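Local structure of putative host cell surface-exposed lipoprotein (Streptococcus phage TP-J34, 4EQQ) at residues Lys33-Ser38 with Ser90-Thr95; Gln24-Val29 with Asn63-Glu68; Gln39-Ser42 with Ser47-Ala50; Tyr53-Glu56 with Asp61-Lys64; Ala83-Leu88 with Glu97-Ala102. The protein is a phage-encoded lipoprotein, here its ectodomain, that excludes superinfecting phages from the host cell, with the phage tape measure protein identified as its target. All coordinates share one frame; numbering follows the deposited sequence.

Contact 1: Lys33-Ser38 with Ser90-Thr95; sequences KEELRS and SFDKFT
A close pair of acids, Glu35 and Asp92, marks this buried polar contact between the first turns of helix 33-42 and the turn that follows helix 81-91, joining the two halves of the chain. Glu35 OE2 lies 2.6 Å from Asp92 OD1, so close that one of the two acids probably holds a proton. Glu35 sends its carboxylate across on an extended chain (chi2 173°), and the two carboxylate planes are turned 70° from each other. Both acids have further partners: Glu35 OE1 accepts from the backbone N of Ser32, while Asp92 OD2 is hydrogen-bonded to the hydroxyl of Tyr73 and OD1 is salt-bridged to Lys69. That lysine, and a bound sulfate near Glu35, probably from the crystallisation liquor, may influence how the two acids ionise.

Beside them, Glu34 CB meets Lys93 CB at 4.2 Å. Lys93, the first residue out of the helix, has positive phi (67°), and its side chain starts out toward helix 33-42. Water finishes the seam: one molecule donates to Lys93 O and accepts from Glu34 N, and a second accepts from Lys93 NZ at 2.7 Å while giving only a weak bond to Glu34 O. The carboxylate of Glu34 turns back along its own helix, where Arg37 grips it side-on, NE to OE1 at 2.9 Å and NH2 to OE2 at 3.0 Å.

Around this junction, Leu36 packs on helices 13-28, 48-57 and 62-77, Phe94 lies on Gln65 and Ala66 of helix 62-77, and Leu77 of the second subunit packs on Glu35 and Lys93.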
# COMPACT_ATOMS: atom_id res chain seq x y z
N LYS A 33 4.17 3.51 11.37
CA LYS A 33 4.85 4.75 11.73
C LYS A 33 6.22 4.83 11.06
O LYS A 33 6.59 5.89 10.57
CB LYS A 33 5.00 4.84 13.25
CG LYS A 33 5.50 6.20 13.75
CD LYS A 33 5.78 6.21 15.26
CE LYS A 33 4.53 6.12 16.11
NZ LYS A 33 4.87 6.13 17.56
N GLU A 34 6.98 3.70 11.07
CA GLU A 34 8.33 3.68 10.49
C GLU A 34 8.34 3.82 8.96
O GLU A 34 9.18 4.51 8.40
CB GLU A 34 9.14 2.45 10.98
CG GLU A 34 9.37 2.44 12.49
CD GLU A 34 9.83 3.73 13.13
OE1 GLU A 34 10.74 4.39 12.57
OE2 GLU A 34 9.27 4.11 14.19
N GLU A 35 7.35 3.21 8.30
CA GLU A 35 7.20 3.33 6.84
C GLU A 35 6.91 4.78 6.44
O GLU A 35 7.54 5.32 5.52
CB GLU A 35 6.08 2.41 6.34
CG GLU A 35 6.58 0.99 6.17
CD GLU A 35 5.50 -0.02 5.83
OE1 GLU A 35 4.34 0.16 6.26
OE2 GLU A 35 5.85 -1.03 5.19
N LEU A 36 6.01 5.42 7.19
CA LEU A 36 5.61 6.81 6.97
C LEU A 36 6.77 7.78 7.24
O LEU A 36 7.00 8.70 6.46
CB LEU A 36 4.38 7.15 7.83
CG LEU A 36 3.86 8.59 7.73
CD1 LEU A 36 3.44 8.94 6.28
CD2 LEU A 36 2.72 8.81 8.68
N ARG A 37 7.55 7.51 8.31
CA ARG A 37 8.70 8.31 8.69
C ARG A 37 9.72 8.35 7.55
O ARG A 37 10.25 9.42 7.22
CB ARG A 37 9.35 7.73 9.96
CG ARG A 37 10.36 8.67 10.63
CD ARG A 37 11.30 7.94 11.59
NE ARG A 37 10.58 7.24 12.66
CZ ARG A 37 10.08 7.82 13.74
NH1 ARG A 37 10.20 9.14 13.91
NH2 ARG A 37 9.42 7.11 14.64
N SER A 38 10.01 7.17 6.99
CA SER A 38 10.93 6.96 5.87
C SER A 38 10.36 7.61 4.59
O SER A 38 11.09 8.31 3.89
CB SER A 38 11.19 5.48 5.68
OG SER A 38 11.99 5.26 4.53
N SER A 90 7.84 -7.95 10.91
CA SER A 90 9.18 -8.11 10.32
C SER A 90 9.43 -7.27 9.12
O SER A 90 10.55 -6.75 8.97
CB SER A 90 9.47 -9.57 9.97
OG SER A 90 9.35 -10.34 11.15
N PHE A 91 8.43 -7.15 8.24
CA PHE A 91 8.59 -6.41 7.00
C PHE A 91 8.07 -4.96 7.08
O PHE A 91 8.85 -4.05 6.81
CB PHE A 91 7.96 -7.20 5.84
CG PHE A 91 8.24 -6.64 4.47
CD1 PHE A 91 9.41 -6.97 3.80
CD2 PHE A 91 7.32 -5.82 3.83
CE1 PHE A 91 9.68 -6.45 2.54
CE2 PHE A 91 7.57 -5.33 2.56
CZ PHE A 91 8.75 -5.65 1.91
N ASP A 92 6.77 -4.75 7.42
CA ASP A 92 6.19 -3.39 7.49
C ASP A 92 6.64 -2.57 8.70
O ASP A 92 6.49 -1.35 8.71
CB ASP A 92 4.66 -3.41 7.39
CG ASP A 92 4.19 -3.91 6.05
OD1 ASP A 92 4.49 -3.24 5.02
OD2 ASP A 92 3.59 -5.00 6.00
N LYS A 93 7.16 -3.24 9.73
CA LYS A 93 7.64 -2.58 10.95
C LYS A 93 6.57 -1.93 11.82
O LYS A 93 6.85 -0.98 12.55
CB LYS A 93 8.89 -1.70 10.72
CG LYS A 93 10.10 -2.52 10.22
CD LYS A 93 11.29 -1.64 9.88
CE LYS A 93 10.96 -0.62 8.82
NZ LYS A 93 12.17 0.07 8.32
N PHE A 94 5.34 -2.51 11.79
CA PHE A 94 4.31 -2.19 12.76
C PHE A 94 4.82 -2.79 14.07
O PHE A 94 5.60 -3.75 14.04
CB PHE A 94 2.99 -2.89 12.40
CG PHE A 94 2.23 -2.16 11.32
CD1 PHE A 94 1.51 -1.00 11.61
CD2 PHE A 94 2.26 -2.60 10.00
CE1 PHE A 94 0.81 -0.32 10.62
CE2 PHE A 94 1.58 -1.91 8.99
CZ PHE A 94 0.86 -0.77 9.31
N THR A 95 4.37 -2.27 15.21
CA THR A 95 4.75 -2.85 16.50
C THR A 95 4.01 -4.19 16.62
O THR A 95 3.02 -4.41 15.90
CB THR A 95 4.32 -1.92 17.66
OG1 THR A 95 2.89 -1.94 17.74
CG2 THR A 95 4.81 -0.47 17.46
O HOH W 1 6.08 1.46 13.25
O HOH W 2 11.14 2.26 7.06

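Contact 2: Gln24-Val29 with Asn63-Glu68; sequences QYASTV and NKQALE
Gln65 sets CG beside its backbone N (chi1 -67°) and bends once, at chi2 (-61°), which carries the amide from helix 62-77 over to Ala26 in the last turn of helix 13-28. There the amide lies against the carbonyl and methyl of Ala26. Ala26 O is 3.0 Å from the atom modelled as Gln65 OE1, and 3.3 Å from the one modelled as NE2. The amide is probably turned over in the model; with it turned back, a hydrogen bond from the glutamine to this carbonyl becomes possible. The methyl of Ala26 also packs against the amide. Ala26 and Gln65 are also where the two backbones are nearest, their CA atoms 7.1 Å apart.

Near the end of its helix the 24-29 segment makes several bonds within itself. Tyr25 O takes both Thr28 N and Val29 N, and the hydroxyl of Ser27 donates to Gln24 O at 2.9 Å, tilted 30° from the carbonyl plane. Beyond the contact, Val29 packs on Gln72 of the second subunit.

The arrangement is a small side-chain-to-backbone junction, a glutamine from the first turn of one helix meeting a carbonyl near the C-terminal end of another. In this all-helical fold it brings helix 13-28 against helix 62-77, the long helices of the two sequence-family regions.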
# COMPACT_ATOMS: atom_id res chain seq x y z
N GLN A 24 -2.57 12.35 4.35
CA GLN A 24 -2.86 11.89 2.98
C GLN A 24 -2.36 10.45 2.80
O GLN A 24 -3.12 9.58 2.38
CB GLN A 24 -2.13 12.83 2.01
CG GLN A 24 -2.81 13.07 0.71
CD GLN A 24 -2.19 14.28 0.06
OE1 GLN A 24 -2.44 15.43 0.45
NE2 GLN A 24 -1.28 14.05 -0.87
N TYR A 25 -1.10 10.19 3.18
CA TYR A 25 -0.53 8.85 3.10
C TYR A 25 -1.30 7.83 3.93
O TYR A 25 -1.59 6.75 3.42
CB TYR A 25 0.94 8.84 3.54
CG TYR A 25 1.89 9.41 2.52
CD1 TYR A 25 1.92 8.90 1.22
CD2 TYR A 25 2.82 10.38 2.86
CE1 TYR A 25 2.81 9.41 0.27
CE2 TYR A 25 3.74 10.86 1.94
CZ TYR A 25 3.73 10.37 0.64
OH TYR A 25 4.63 10.85 -0.26
N ALA A 26 -1.63 8.17 5.19
CA ALA A 26 -2.37 7.30 6.12
C ALA A 26 -3.80 7.01 5.67
O ALA A 26 -4.37 5.99 6.06
CB ALA A 26 -2.37 7.89 7.51
N SER A 27 -4.41 7.91 4.90
CA SER A 27 -5.77 7.72 4.42
C SER A 27 -5.83 6.91 3.09
O SER A 27 -6.92 6.51 2.69
CB SER A 27 -6.44 9.08 4.23
OG SER A 27 -5.88 9.80 3.15
N THR A 28 -4.67 6.70 2.41
CA THR A 28 -4.63 6.03 1.10
C THR A 28 -3.81 4.74 1.09
O THR A 28 -4.28 3.73 0.59
CB THR A 28 -4.16 7.01 -0.01
OG1 THR A 28 -2.78 7.32 0.20
CG2 THR A 28 -4.93 8.32 -0.03
N VAL A 29 -2.58 4.79 1.61
CA VAL A 29 -1.64 3.67 1.70
C VAL A 29 -1.57 3.35 3.20
O VAL A 29 -1.45 4.26 4.01
CB VAL A 29 -0.25 4.04 1.07
CG1 VAL A 29 0.77 2.91 1.23
CG2 VAL A 29 -0.40 4.41 -0.41
N ASN A 63 -2.90 1.31 14.93
CA ASN A 63 -3.59 0.02 15.11
C ASN A 63 -4.54 -0.15 13.92
O ASN A 63 -4.65 -1.24 13.38
CB ASN A 63 -4.43 0.01 16.40
CG ASN A 63 -3.59 -0.03 17.65
OD1 ASN A 63 -2.68 -0.82 17.76
ND2 ASN A 63 -3.91 0.79 18.63
N LYS A 64 -5.24 0.93 13.56
CA LYS A 64 -6.19 0.96 12.42
C LYS A 64 -5.41 0.82 11.09
O LYS A 64 -5.88 0.14 10.18
CB LYS A 64 -7.02 2.25 12.49
CG LYS A 64 -7.70 2.68 11.19
CD LYS A 64 -8.92 1.85 10.87
CE LYS A 64 -9.73 2.48 9.76
NZ LYS A 64 -10.94 1.68 9.51
N GLN A 65 -4.22 1.44 11.00
CA GLN A 65 -3.36 1.31 9.81
C GLN A 65 -2.96 -0.16 9.62
O GLN A 65 -2.99 -0.65 8.50
CB GLN A 65 -2.08 2.17 9.94
CG GLN A 65 -2.32 3.67 9.95
CD GLN A 65 -2.94 4.15 8.67
OE1 GLN A 65 -4.08 4.59 8.65
NE2 GLN A 65 -2.20 4.08 7.59
N ALA A 66 -2.57 -0.83 10.72
CA ALA A 66 -2.17 -2.25 10.70
C ALA A 66 -3.34 -3.11 10.26
O ALA A 66 -3.15 -4.02 9.45
CB ALA A 66 -1.67 -2.69 12.06
N LEU A 67 -4.55 -2.85 10.80
CA LEU A 67 -5.76 -3.60 10.44
C LEU A 67 -6.05 -3.48 8.93
O LEU A 67 -6.31 -4.49 8.28
CB LEU A 67 -6.97 -3.13 11.29
CG LEU A 67 -8.34 -3.76 10.96
CD1 LEU A 67 -8.27 -5.31 10.94
CD2 LEU A 67 -9.41 -3.26 11.93
N GLU A 68 -6.01 -2.25 8.39
CA GLU A 68 -6.26 -2.00 6.97
C GLU A 68 -5.21 -2.71 6.09
O GLU A 68 -5.56 -3.32 5.08
CB GLU A 68 -6.36 -0.49 6.67
CG GLU A 68 -7.61 0.18 7.25
CD GLU A 68 -8.93 -0.53 7.01
OE1 GLU A 68 -9.60 -0.91 8.00
OE2 GLU A 68 -9.25 -0.80 5.83

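Contact 3: Gln39-Ser42 with Ser47-Ala50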
# COMPACT_ATOMS: atom_id res chain seq x y z
N GLN A 39 9.06 7.42 4.30
CA GLN A 39 8.40 8.00 3.13
C GLN A 39 8.55 9.54 3.08
O GLN A 39 8.91 10.09 2.03
CB GLN A 39 6.91 7.62 3.10
CG GLN A 39 6.14 8.22 1.92
CD GLN A 39 6.43 7.55 0.59
OE1 GLN A 39 6.90 6.42 0.52
NE2 GLN A 39 6.13 8.24 -0.51
N LEU A 40 8.25 10.23 4.20
CA LEU A 40 8.32 11.70 4.27
C LEU A 40 9.71 12.25 3.99
O LEU A 40 9.84 13.31 3.38
CB LEU A 40 7.77 12.24 5.61
CG LEU A 40 6.27 12.02 5.87
CD1 LEU A 40 5.94 12.23 7.35
CD2 LEU A 40 5.37 12.93 4.97
N VAL A 41 10.74 11.53 4.42
CA VAL A 41 12.14 11.92 4.18
C VAL A 41 12.57 11.52 2.76
O VAL A 41 13.04 12.35 2.00
CB VAL A 41 13.09 11.32 5.27
CG1 VAL A 41 14.57 11.54 4.91
CG2 VAL A 41 12.80 11.90 6.64
N SER A 42 12.41 10.24 2.40
CA SER A 42 12.88 9.67 1.14
C SER A 42 12.15 10.19 -0.11
O SER A 42 12.80 10.46 -1.12
CB SER A 42 12.85 8.15 1.21
OG SER A 42 13.48 7.56 0.08
N SER A 47 12.83 17.19 6.28
CA SER A 47 13.97 16.89 7.15
C SER A 47 13.56 15.72 8.07
O SER A 47 12.37 15.44 8.23
CB SER A 47 14.33 18.10 8.00
OG SER A 47 13.23 18.44 8.82
N GLN A 48 14.54 15.09 8.73
CA GLN A 48 14.24 14.04 9.70
C GLN A 48 13.35 14.60 10.84
O GLN A 48 12.42 13.93 11.27
CB GLN A 48 15.53 13.42 10.27
CG GLN A 48 15.29 12.10 10.99
CD GLN A 48 14.73 11.03 10.09
OE1 GLN A 48 15.35 10.63 9.10
NE2 GLN A 48 13.55 10.53 10.42
N ASP A 49 13.64 15.82 11.32
CA ASP A 49 12.86 16.42 12.40
C ASP A 49 11.38 16.66 12.02
O ASP A 49 10.51 16.40 12.83
CB ASP A 49 13.51 17.72 12.89
CG ASP A 49 14.80 17.52 13.68
OD1 ASP A 49 15.03 16.40 14.17
OD2 ASP A 49 15.52 18.50 13.87
N ALA A 50 11.12 17.18 10.80
CA ALA A 50 9.75 17.44 10.33
C ALA A 50 8.99 16.10 10.19
O ALA A 50 7.81 16.01 10.53
CB ALA A 50 9.78 18.16 9.00
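Ser47 comes first, its carbonyl oxygen meeting the CG2 methyl of Val41 at 3.9 Å. The CA atoms of these two residues, 6.1 Å apart, mark the closest approach of the backbones. The side chain of Ser47 turns to its own helix instead: as N-cap residue, its OG accepts from Ala50 N at 3.2 Å, with an N-H...O angle of 163°, while Glu14 takes up its backbone N.

Gln48 follows, and it comes back over the same methyl. CG stands opposite the backbone N (chi1 -165°) and the chain bends at chi2 (62°), which carries the amide back toward helix 33-42, so that OE1 lies 3.8 Å from Val41 CG2. The two side chains cross at about a right angle, and the amide NE2 is directed to Asp52, one turn further along helix 48-57. A single valine methyl thus touches both a backbone carbonyl and a glutamine amide, from different sides. At Ala50 the chain runs in to the interior, where this residue packs on Glu14 and Tyr15 of helix 13-28.

Two helices joined by a short loop, the second begun by a serine N-cap, form a helix-turn-helix element, consistent with the HTH fold of this protein.

Contact 4: Tyr53-Glu56 with Asp61-Lys64; sequences YAVE and DYNK
Tyr62 reaches out from the first turn of helix 62-77 to the backbone of Val55 near the end of helix 48-57. Its CG lies beside the backbone N, opposite the carbonyl carbon (chi1 -67°), which carries the ring from the helix start toward the earlier helix, with the hydroxyl in front. Tyr62 OH donates to Val55 O at 2.7 Å. The approach is in the carbonyl plane, on a lone pair, at a C=O...O angle of 124°, and the carbonyl oxygen also lies close to the plane of the tyrosine ring, at its edge.

Val55 presents more than its carbonyl. With chi1 at -59°, CG1 stands beside the backbone N, where it packs against Arg37 of helix 33-42, while CB itself lies 3.6 Å from Tyr62 OH. The tyrosine side chain packs on Lys33 and Leu36 of that same helix.

At the start of the second helix, Asp61 is the N-cap: its OD1 takes weak bonds from Asn63 N, at 3.1 Å, and from Lys64 N.

A buried phenol hydroxyl and a buried carbonyl thus satisfy each other, and the single well-directed bond fixes where the ring ends, linking helix 48-57 to helix 62-77 across the short connection.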
# COMPACT_ATOMS: atom_id res chain seq x y z
N TYR A 53 8.27 14.70 13.66
CA TYR A 53 7.15 15.45 14.22
C TYR A 53 5.82 14.98 13.60
O TYR A 53 4.87 14.71 14.33
CB TYR A 53 7.31 16.96 13.97
CG TYR A 53 6.12 17.77 14.45
CD1 TYR A 53 6.01 18.16 15.78
CD2 TYR A 53 5.11 18.14 13.57
CE1 TYR A 53 4.90 18.88 16.23
CE2 TYR A 53 3.99 18.85 14.01
CZ TYR A 53 3.90 19.23 15.34
OH TYR A 53 2.83 19.97 15.77
N ALA A 54 5.76 14.91 12.25
CA ALA A 54 4.54 14.50 11.54
C ALA A 54 4.03 13.09 11.92
O ALA A 54 2.83 12.93 12.14
CB ALA A 54 4.74 14.61 10.03
N VAL A 55 4.90 12.09 12.05
CA VAL A 55 4.44 10.72 12.38
C VAL A 55 3.74 10.60 13.74
O VAL A 55 2.88 9.74 13.89
CB VAL A 55 5.49 9.60 12.16
CG1 VAL A 55 5.97 9.57 10.70
CG2 VAL A 55 6.66 9.74 13.14
N GLU A 56 4.08 11.49 14.69
CA GLU A 56 3.52 11.53 16.05
C GLU A 56 2.36 12.51 16.24
O GLU A 56 1.60 12.38 17.21
CB GLU A 56 4.64 11.89 17.07
CG GLU A 56 5.71 10.81 17.24
CD GLU A 56 5.26 9.47 17.79
OE1 GLU A 56 4.12 9.36 18.30
OE2 GLU A 56 6.08 8.52 17.74
N ASP A 61 -3.96 6.66 13.84
CA ASP A 61 -4.15 5.48 14.66
C ASP A 61 -3.43 4.33 13.91
O ASP A 61 -3.98 3.78 12.95
CB ASP A 61 -5.65 5.17 14.87
CG ASP A 61 -5.89 4.04 15.87
OD1 ASP A 61 -4.97 3.23 16.09
OD2 ASP A 61 -6.99 4.00 16.46
N TYR A 62 -2.23 3.97 14.36
CA TYR A 62 -1.43 2.91 13.75
C TYR A 62 -2.00 1.51 13.93
O TYR A 62 -1.66 0.62 13.14
CB TYR A 62 0.04 3.03 14.18
CG TYR A 62 0.68 4.28 13.62
CD1 TYR A 62 1.00 4.37 12.26
CD2 TYR A 62 0.91 5.39 14.42
CE1 TYR A 62 1.54 5.54 11.73
CE2 TYR A 62 1.48 6.55 13.91
CZ TYR A 62 1.79 6.62 12.56
OH TYR A 62 2.39 7.76 12.08
N ASN A 63 -2.90 1.31 14.93
CA ASN A 63 -3.59 0.02 15.11
C ASN A 63 -4.54 -0.15 13.92
O ASN A 63 -4.65 -1.24 13.38
CB ASN A 63 -4.43 0.01 16.40
CG ASN A 63 -3.59 -0.03 17.65
OD1 ASN A 63 -2.68 -0.82 17.76
ND2 ASN A 63 -3.91 0.79 18.63
N LYS A 64 -5.24 0.93 13.56
CA LYS A 64 -6.19 0.96 12.42
C LYS A 64 -5.41 0.82 11.09
O LYS A 64 -5.88 0.14 10.18
CB LYS A 64 -7.02 2.25 12.49
CG LYS A 64 -7.70 2.68 11.19
CD LYS A 64 -8.92 1.85 10.87
CE LYS A 64 -9.73 2.48 9.76
NZ LYS A 64 -10.94 1.68 9.51

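Contact 5: Ala83-Leu88 with Glu97-Ala102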
# COMPACT_ATOMS: atom_id res chain seq x y z
N ALA A 83 0.85 -15.63 9.10
CA ALA A 83 1.78 -15.11 8.11
C ALA A 83 1.65 -13.58 8.01
O ALA A 83 2.66 -12.89 7.86
CB ALA A 83 1.54 -15.75 6.74
N ILE A 84 0.41 -13.06 8.12
CA ILE A 84 0.14 -11.61 8.09
C ILE A 84 0.76 -10.93 9.30
O ILE A 84 1.38 -9.89 9.14
CB ILE A 84 -1.37 -11.31 7.95
CG1 ILE A 84 -1.88 -11.72 6.55
CG2 ILE A 84 -1.66 -9.80 8.22
CD1 ILE A 84 -3.43 -11.87 6.43
N ARG A 85 0.59 -11.51 10.50
CA ARG A 85 1.16 -10.97 11.74
C ARG A 85 2.67 -10.78 11.58
O ARG A 85 3.18 -9.71 11.90
CB ARG A 85 0.88 -11.92 12.92
CG ARG A 85 1.18 -11.30 14.29
CD ARG A 85 1.40 -12.36 15.37
NE ARG A 85 0.41 -13.43 15.29
CZ ARG A 85 -0.77 -13.42 15.90
NH1 ARG A 85 -1.11 -12.41 16.69
NH2 ARG A 85 -1.62 -14.43 15.73
N ASP A 86 3.39 -11.80 11.06
CA ASP A 86 4.85 -11.72 10.86
C ASP A 86 5.24 -10.69 9.82
O ASP A 86 6.21 -9.96 10.02
CB ASP A 86 5.46 -13.08 10.51
CG ASP A 86 5.30 -14.13 11.59
OD1 ASP A 86 4.99 -13.75 12.75
OD2 ASP A 86 5.48 -15.33 11.29
N GLN A 87 4.49 -10.62 8.71
CA GLN A 87 4.74 -9.65 7.65
C GLN A 87 4.61 -8.23 8.20
O GLN A 87 5.48 -7.40 7.96
CB GLN A 87 3.77 -9.87 6.47
CG GLN A 87 4.18 -9.10 5.19
CD GLN A 87 5.42 -9.68 4.53
OE1 GLN A 87 5.82 -10.82 4.77
NE2 GLN A 87 6.04 -8.93 3.67
N LEU A 88 3.52 -7.96 8.94
CA LEU A 88 3.30 -6.62 9.51
C LEU A 88 4.45 -6.17 10.42
O LEU A 88 4.88 -5.01 10.35
CB LEU A 88 1.98 -6.58 10.30
CG LEU A 88 0.68 -6.77 9.50
CD1 LEU A 88 -0.50 -6.96 10.47
CD2 LEU A 88 0.43 -5.58 8.49
N GLU A 97 2.02 -5.24 19.01
CA GLU A 97 0.66 -4.96 19.49
C GLU A 97 -0.26 -4.49 18.36
O GLU A 97 -1.41 -4.91 18.30
CB GLU A 97 0.69 -3.92 20.61
CG GLU A 97 1.66 -4.34 21.69
CD GLU A 97 1.24 -4.10 23.12
OE1 GLU A 97 0.31 -3.30 23.36
OE2 GLU A 97 1.90 -4.69 24.00
N GLU A 98 0.26 -3.66 17.45
CA GLU A 98 -0.52 -3.21 16.27
C GLU A 98 -0.85 -4.42 15.38
O GLU A 98 -1.99 -4.56 14.95
CB GLU A 98 0.26 -2.17 15.47
CG GLU A 98 0.26 -0.81 16.15
CD GLU A 98 1.43 0.10 15.85
OE1 GLU A 98 1.58 1.12 16.56
OE2 GLU A 98 2.19 -0.19 14.90
N ALA A 99 0.14 -5.30 15.13
CA ALA A 99 -0.02 -6.49 14.30
C ALA A 99 -0.97 -7.49 14.99
O ALA A 99 -1.81 -8.07 14.31
CB ALA A 99 1.33 -7.13 14.02
N ASP A 100 -0.86 -7.65 16.33
CA ASP A 100 -1.74 -8.56 17.07
C ASP A 100 -3.18 -8.09 16.97
O ASP A 100 -4.07 -8.89 16.70
CB ASP A 100 -1.31 -8.69 18.55
CG ASP A 100 0.02 -9.39 18.78
OD1 ASP A 100 0.50 -10.09 17.84
OD2 ASP A 100 0.61 -9.20 19.86
N TYR A 101 -3.41 -6.76 17.16
CA TYR A 101 -4.73 -6.16 17.03
C TYR A 101 -5.28 -6.37 15.60
O TYR A 101 -6.45 -6.74 15.42
CB TYR A 101 -4.69 -4.66 17.37
CG TYR A 101 -5.94 -3.91 16.96
CD1 TYR A 101 -7.08 -3.93 17.77
CD2 TYR A 101 -6.00 -3.23 15.75
CE1 TYR A 101 -8.25 -3.29 17.36
CE2 TYR A 101 -7.16 -2.57 15.35
CZ TYR A 101 -8.29 -2.60 16.16
OH TYR A 101 -9.43 -1.96 15.76
N ALA A 102 -4.43 -6.14 14.58
CA ALA A 102 -4.85 -6.30 13.18
C ALA A 102 -5.37 -7.72 12.91
O ALA A 102 -6.47 -7.87 12.37
CB ALA A 102 -3.68 -5.98 12.24
O HOH W 3 -3.80 -11.48 17.44
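Arg85 and Asp100 form the polar side of this helix pair, and Leu88 with Ala99 and Ala102 the apolar one. Arg85 NH1 donates to Asp100 OD1 at 3.0 Å with an N-H...O angle of 158°, a hydrogen bond that is also a salt bridge. The aspartate oxygen lies at the edge of the guanidinium, near its plane, but the arginine approaches it from above the carboxylate plane, the two planes being 61° apart. The bend at chi3 in Arg85 brings the guanidinium edge round to the aspartate, with CD 3.5 Å from Asp100 OD1.

Each end of the bridge has other partners. NH1 also donates to a water at 2.9 Å, and that water in turn donates to Asp100 O at 2.7 Å, so side chain and backbone of the same residue are both tied to the arginine. The other terminal nitrogen, NH2, is salt-bridged to Asp82, and Asp100 OD1 takes a second hydrogen bond from Gln96 NE2.

Alongside, Ala99 CB sits 3.8 Å from Leu88 CB, and Leu88 CD1 reaches Ala102 CB at the same distance. The small alanines are consistent with the close backbones, the CA atoms of Arg85 and Ala99 being 5.3 Å apart.

The two segments run roughly antiparallel, their axes at 152° and 8.9 Å apart at closest. Helix 62-77 packs along both partners, through Ala70 against Ile84 and through Tyr62 and Asn63 against Glu98, while Phe91 of the second subunit touches Gln87.

Six helices make up the chain, and the five contacts tie them together in two halves. Contacts 3 and 5 are each local, joining helix 33-42 to 48-57 and helix 81-91 to 96-104; their centres lie 25 Å apart, on opposite sides of the chain's centre. Contacts 1, 2 and 4 span the halves near the middle, their centres 9 to 12 Å from one another. Along the chain, contacts 1 and 2 cross, and contact 4 lies within the span of contact 1. Contacts 2 and 4 share Asn63 and Lys64 on helix 62-77. The two helical halves are thus held as one ectodomain, and contacts 1 and 3 also touch the second subunit.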